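Long-range contact in 1-pyrroline-5-carboxylate dehydrogenase (Thermus thermophilus, PDB 1UZB), which probably oxidises the semialdehyde form of 1-pyrroline-5-carboxylate to glutamate with a nicotinamide cofactor, as an aldehyde dehydrogenase family enzyme: residues E288-D302 / Y443-H456. Residues are numbered along the deposited sequence; the frame is centred on the assembly and turned at random.
Sequences ETGGKNAIIVDETAD and YGLTGGVYSRKREH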
loop_
_atom_site.group_PDB
_atom_site.type_symbol
_atom_site.label_atom_id
_atom_site.label_comp_id
_atom_site.label_asym_id
_atom_site.label_seq_id
_atom_site.Cartn_x
_atom_site.Cartn_y
_atom_site.Cartn_z
ATOM N N GLU A 288 -13.806 -28.502 -16.831
ATOM C CA GLU A 288 -14.794 -28.394 -15.756
ATOM C C GLU A 288 -15.749 -29.505 -16.161
ATOM O O GLU A 288 -16.408 -29.414 -17.199
ATOM C CB GLU A 288 -15.487 -27.027 -15.779
ATOM C CG GLU A 288 -16.299 -26.696 -14.527
ATOM C CD GLU A 288 -17.783 -27.002 -14.668
ATOM O OE1 GLU A 288 -18.164 -28.193 -14.661
ATOM O OE2 GLU A 288 -18.568 -26.040 -14.793
ATOM N N THR A 289 -15.823 -30.546 -15.336
ATOM C CA THR A 289 -16.599 -31.734 -15.662
ATOM C C THR A 289 -17.820 -32.145 -14.843
ATOM O O THR A 289 -18.113 -33.339 -14.734
ATOM C CB THR A 289 -15.641 -32.929 -15.727
ATOM O OG1 THR A 289 -14.764 -32.886 -14.592
ATOM C CG2 THR A 289 -14.802 -32.865 -16.995
ATOM N N GLY A 290 -18.524 -31.177 -14.274
ATOM C CA GLY A 290 -19.726 -31.493 -13.519
ATOM C C GLY A 290 -19.538 -31.970 -12.095
ATOM O O GLY A 290 -18.446 -31.894 -11.540
ATOM N N GLY A 291 -20.623 -32.453 -11.496
ATOM C CA GLY A 291 -20.556 -32.937 -10.129
ATOM C C GLY A 291 -21.792 -33.694 -9.681
ATOM O O GLY A 291 -22.724 -33.906 -10.456
ATOM N N LYS A 292 -21.771 -34.140 -8.429
ATOM C CA LYS A 292 -22.902 -34.837 -7.813
ATOM C C LYS A 292 -23.006 -34.092 -6.492
ATOM O O LYS A 292 -22.590 -34.572 -5.434
ATOM C CB LYS A 292 -22.594 -36.322 -7.587
ATOM C CG LYS A 292 -23.823 -37.127 -7.164
ATOM C CD LYS A 292 -24.858 -37.211 -8.286
ATOM C CE LYS A 292 -26.151 -37.844 -7.790
ATOM N NZ LYS A 292 -27.145 -38.037 -8.888
ATOM N N ASN A 293 -23.582 -32.901 -6.583
ATOM C CA ASN A 293 -23.663 -31.992 -5.454
ATOM C C ASN A 293 -24.735 -32.248 -4.421
ATOM O O ASN A 293 -25.903 -32.485 -4.744
ATOM C CB ASN A 293 -23.784 -30.569 -5.984
ATOM C CG ASN A 293 -22.952 -30.348 -7.226
ATOM O OD1 ASN A 293 -21.738 -30.567 -7.233
ATOM N ND2 ASN A 293 -23.605 -29.919 -8.291
ATOM N N ALA A 294 -24.322 -32.149 -3.163
ATOM C CA ALA A 294 -25.225 -32.377 -2.055
ATOM C C ALA A 294 -25.424 -31.178 -1.147
ATOM O O ALA A 294 -24.555 -30.310 -1.016
ATOM C CB ALA A 294 -24.723 -33.546 -1.215
ATOM N N ILE A 295 -26.601 -31.140 -0.537
ATOM C CA ILE A 295 -26.924 -30.135 0.456
ATOM C C ILE A 295 -27.212 -30.963 1.701
ATOM O O ILE A 295 -28.014 -31.910 1.665
ATOM C CB ILE A 295 -28.188 -29.318 0.126
ATOM C CG1 ILE A 295 -27.895 -28.347 -1.024
ATOM C CG2 ILE A 295 -28.645 -28.556 1.374
ATOM C CD1 ILE A 295 -29.097 -27.562 -1.491
ATOM N N ILE A 296 -26.528 -30.629 2.786
ATOM C CA ILE A 296 -26.709 -31.294 4.067
ATOM C C ILE A 296 -27.591 -30.407 4.926
ATOM O O ILE A 296 -27.412 -29.192 4.944
ATOM C CB ILE A 296 -25.373 -31.441 4.835
ATOM C CG1 ILE A 296 -24.420 -32.381 4.093
ATOM C CG2 ILE A 296 -25.642 -31.943 6.257
ATOM C CD1 ILE A 296 -23.018 -32.411 4.680
ATOM N N VAL A 297 -28.545 -31.004 5.629
ATOM C CA VAL A 297 -29.386 -30.237 6.537
ATOM C C VAL A 297 -29.400 -30.978 7.868
ATOM O O VAL A 297 -29.664 -32.179 7.902
ATOM C CB VAL A 297 -30.845 -30.102 6.049
ATOM C CG1 VAL A 297 -31.613 -29.185 6.997
ATOM C CG2 VAL A 297 -30.884 -29.547 4.638
ATOM N N ASP A 298 -29.079 -30.287 8.962
ATOM C CA ASP A 298 -29.126 -30.945 10.263
ATOM C C ASP A 298 -30.332 -30.454 11.060
ATOM O O ASP A 298 -31.082 -29.597 10.595
ATOM C CB ASP A 298 -27.810 -30.791 11.057
ATOM C CG ASP A 298 -27.515 -29.368 11.490
ATOM O OD1 ASP A 298 -28.456 -28.605 11.784
ATOM O OD2 ASP A 298 -26.314 -29.030 11.567
ATOM N N GLU A 299 -30.524 -31.004 12.255
ATOM C CA GLU A 299 -31.684 -30.653 13.068
ATOM C C GLU A 299 -31.763 -29.231 13.611
ATOM O O GLU A 299 -32.812 -28.825 14.108
ATOM C CB GLU A 299 -31.829 -31.642 14.230
ATOM C CG GLU A 299 -30.697 -31.591 15.243
ATOM C CD GLU A 299 -30.882 -32.588 16.370
ATOM O OE1 GLU A 299 -30.980 -33.801 16.083
ATOM O OE2 GLU A 299 -30.929 -32.162 17.542
ATOM N N THR A 300 -30.679 -28.470 13.509
ATOM C CA THR A 300 -30.677 -27.097 14.021
ATOM C C THR A 300 -31.036 -26.065 12.960
ATOM O O THR A 300 -31.167 -24.879 13.260
ATOM C CB THR A 300 -29.294 -26.700 14.571
ATOM O OG1 THR A 300 -28.389 -26.492 13.477
ATOM C CG2 THR A 300 -28.750 -27.785 15.481
ATOM N N ALA A 301 -31.198 -26.511 11.722
ATOM C CA ALA A 301 -31.498 -25.606 10.620
ATOM C C ALA A 301 -32.896 -25.011 10.593
ATOM O O ALA A 301 -33.811 -25.479 11.269
ATOM C CB ALA A 301 -31.239 -26.323 9.300
ATOM N N ASP A 302 -33.036 -23.947 9.811
ATOM C CA ASP A 302 -34.327 -23.311 9.587
ATOM C C ASP A 302 -34.857 -24.205 8.462
ATOM O O ASP A 302 -34.445 -24.083 7.306
ATOM C CB ASP A 302 -34.131 -21.870 9.104
ATOM C CG ASP A 302 -35.433 -21.194 8.718
ATOM O OD1 ASP A 302 -35.470 -19.944 8.738
ATOM O OD2 ASP A 302 -36.411 -21.900 8.382
ATOM N N TYR A 443 -16.784 -36.797 -7.389
ATOM C CA TYR A 443 -16.816 -35.364 -7.676
ATOM C C TYR A 443 -16.517 -34.448 -6.494
ATOM O O TYR A 443 -16.296 -34.902 -5.379
ATOM C CB TYR A 443 -18.185 -34.994 -8.239
ATOM C CG TYR A 443 -18.518 -35.643 -9.565
ATOM C CD1 TYR A 443 -19.386 -36.737 -9.641
ATOM C CD2 TYR A 443 -18.010 -35.122 -10.754
ATOM C CE1 TYR A 443 -19.743 -37.287 -10.875
ATOM C CE2 TYR A 443 -18.360 -35.661 -11.986
ATOM C CZ TYR A 443 -19.227 -36.739 -12.041
ATOM O OH TYR A 443 -19.589 -37.240 -13.273
ATOM N N GLY A 444 -16.527 -33.144 -6.757
ATOM C CA GLY A 444 -16.267 -32.171 -5.709
ATOM C C GLY A 444 -16.458 -30.746 -6.203
ATOM O O GLY A 444 -15.573 -29.901 -6.048
ATOM N N LEU A 445 -17.618 -30.462 -6.787
ATOM C CA LEU A 445 -17.872 -29.129 -7.322
ATOM C C LEU A 445 -18.587 -28.201 -6.340
ATOM O O LEU A 445 -17.968 -27.280 -5.809
ATOM C CB LEU A 445 -18.649 -29.233 -8.639
ATOM C CG LEU A 445 -18.813 -27.932 -9.434
ATOM C CD1 LEU A 445 -17.470 -27.225 -9.582
ATOM C CD2 LEU A 445 -19.402 -28.244 -10.800
ATOM N N THR A 446 -19.878 -28.416 -6.108
ATOM C CA THR A 446 -20.592 -27.570 -5.156
ATOM C C THR A 446 -21.192 -28.395 -4.036
ATOM O O THR A 446 -21.340 -29.613 -4.144
ATOM C CB THR A 446 -21.748 -26.772 -5.800
ATOM O OG1 THR A 446 -22.746 -27.681 -6.277
ATOM C CG2 THR A 446 -21.243 -25.916 -6.946
ATOM N N GLY A 447 -21.537 -27.706 -2.960
ATOM C CA GLY A 447 -22.142 -28.349 -1.814
ATOM C C GLY A 447 -22.718 -27.283 -0.913
ATOM O O GLY A 447 -22.334 -26.110 -0.993
ATOM N N GLY A 448 -23.652 -27.679 -0.060
ATOM C CA GLY A 448 -24.243 -26.728 0.852
ATOM C C GLY A 448 -24.579 -27.347 2.190
ATOM O O GLY A 448 -24.681 -28.571 2.323
ATOM N N VAL A 449 -24.720 -26.487 3.194
ATOM C CA VAL A 449 -25.101 -26.915 4.530
ATOM C C VAL A 449 -26.089 -25.927 5.121
ATOM O O VAL A 449 -25.844 -24.716 5.106
ATOM C CB VAL A 449 -23.907 -26.975 5.510
ATOM C CG1 VAL A 449 -24.399 -27.393 6.897
ATOM C CG2 VAL A 449 -22.858 -27.953 5.012
ATOM N N TYR A 450 -27.223 -26.438 5.588
ATOM C CA TYR A 450 -28.202 -25.613 6.282
ATOM C C TYR A 450 -28.085 -26.075 7.727
ATOM O O TYR A 450 -28.334 -27.246 8.045
ATOM C CB TYR A 450 -29.628 -25.828 5.770
ATOM C CG TYR A 450 -29.956 -24.998 4.549
ATOM C CD1 TYR A 450 -29.633 -25.448 3.275
ATOM C CD2 TYR A 450 -30.570 -23.745 4.673
ATOM C CE1 TYR A 450 -29.909 -24.680 2.145
ATOM C CE2 TYR A 450 -30.850 -22.966 3.548
ATOM C CZ TYR A 450 -30.518 -23.444 2.289
ATOM O OH TYR A 450 -30.809 -22.702 1.167
ATOM N N SER A 451 -27.658 -25.155 8.586
ATOM C CA SER A 451 -27.468 -25.429 10.002
ATOM C C SER A 451 -27.270 -24.116 10.742
ATOM O O SER A 451 -26.784 -23.142 10.167
ATOM C CB SER A 451 -26.224 -26.301 10.211
ATOM O OG SER A 451 -25.921 -26.437 11.594
ATOM N N ARG A 452 -27.653 -24.092 12.014
ATOM C CA ARG A 452 -27.467 -22.901 12.836
ATOM C C ARG A 452 -26.264 -23.115 13.756
ATOM O O ARG A 452 -25.774 -22.173 14.381
ATOM C CB ARG A 452 -28.701 -22.625 13.696
ATOM C CG ARG A 452 -29.909 -22.051 12.970
ATOM C CD ARG A 452 -30.932 -21.581 14.006
ATOM N NE ARG A 452 -32.130 -20.970 13.436
ATOM C CZ ARG A 452 -33.235 -21.633 13.107
ATOM N NH1 ARG A 452 -34.272 -20.981 12.595
ATOM N NH2 ARG A 452 -33.312 -22.945 13.294
ATOM N N LYS A 453 -25.786 -24.353 13.839
ATOM C CA LYS A 453 -24.659 -24.664 14.711
ATOM C C LYS A 453 -23.337 -24.234 14.090
ATOM O O LYS A 453 -22.912 -24.778 13.074
ATOM C CB LYS A 453 -24.642 -26.161 15.028
ATOM C CG LYS A 453 -23.615 -26.545 16.079
ATOM C CD LYS A 453 -23.802 -27.982 16.539
ATOM C CE LYS A 453 -22.721 -28.380 17.526
ATOM N NZ LYS A 453 -22.669 -27.441 18.681
ATOM N N ARG A 454 -22.690 -23.253 14.715
ATOM C CA ARG A 454 -21.429 -22.713 14.220
ATOM C C ARG A 454 -20.367 -23.780 14.019
ATOM O O ARG A 454 -19.647 -23.775 13.017
ATOM C CB ARG A 454 -20.877 -21.655 15.183
ATOM C CG ARG A 454 -21.840 -20.533 15.542
ATOM C CD ARG A 454 -22.489 -19.903 14.318
ATOM N NE ARG A 454 -21.522 -19.411 13.340
ATOM C CZ ARG A 454 -21.856 -18.924 12.149
ATOM N NH1 ARG A 454 -20.915 -18.501 11.319
ATOM N NH2 ARG A 454 -23.131 -18.850 11.793
ATOM N N GLU A 455 -20.261 -24.692 14.977
ATOM C CA GLU A 455 -19.259 -25.741 14.901
ATOM C C GLU A 455 -19.449 -26.631 13.676
ATOM O O GLU A 455 -18.478 -27.098 13.088
ATOM C CB GLU A 455 -19.272 -26.575 16.185
ATOM C CG GLU A 455 -18.813 -25.807 17.430
ATOM C CD GLU A 455 -19.903 -24.959 18.077
ATOM O OE1 GLU A 455 -21.035 -24.886 17.547
ATOM O OE2 GLU A 455 -19.621 -24.360 19.139
ATOM N N HIS A 456 -20.696 -26.865 13.285
ATOM C CA HIS A 456 -20.948 -27.691 12.110
ATOM C C HIS A 456 -20.557 -26.952 10.837
ATOM O O HIS A 456 -19.939 -27.531 9.945
ATOM C CB HIS A 456 -22.418 -28.107 12.053
ATOM C CG HIS A 456 -22.778 -29.163 13.049
ATOM N ND1 HIS A 456 -24.042 -29.702 13.140
ATOM C CD2 HIS A 456 -22.030 -29.791 13.987
ATOM C CE1 HIS A 456 -24.057 -30.620 14.091
ATOM N NE2 HIS A 456 -22.849 -30.694 14.620
HETATM O O HOH W 1 -19.959 -35.264 -15.221
HETATM O O HOH W 2 -19.812 -32.430 -6.704
HETATM O O HOH W 3 -21.483 -32.003 -2.775
#
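G448 N to A294 O (2.9 Å), I296 N to G448 O (2.8 Å) and Y450 N to I296 O are the central backbone hydrogen bonds joining strands 293-297 and 446-450. Their axes lie 9° from parallel. At the N-terminal ends of the strands a water bridges A294 N and T446 O, accepting from the first and donating to the second, while T446 N reaches N293 OD1 from above its carbonyl plane; N293 ND2 donates to C322 O.

Apolar contact falls on both faces. I295 CG2 meets the edge of the Y450 ring at CD1 (3.8 Å), and A301 CB and V297 CG2 pack on Y450 CB, on the side covered by helix 303-315; I296 and V449 face helix 431-439. Near the strand starts, G291 CA makes a CH-pi contact over one face of the Y443 ring, 3.7 Å from its centroid. The pair lies toward one margin of the seven-stranded sheet of the aldehyde dehydrogenase catalytic domain, between strand 325-331 and the outermost strand 468-471.

Beyond the strands the D298 carboxylate takes four bonds. OD2 accepts from S451 OG (2.6 Å) on its syn side and from H456 ND1 (2.8 Å), which lies above the carboxylate plane; OD1 takes T300 N, an Asx turn, and T300 OG1. With alanine in place of D298, H456 ND1 would probably lack its acceptor, and the S451 and T300 hydroxyls the oxygens they donate to. R452 N donates to T300 OG1, and R452 NH2 to T300 O (2.9 Å), 38° out of the carbonyl plane.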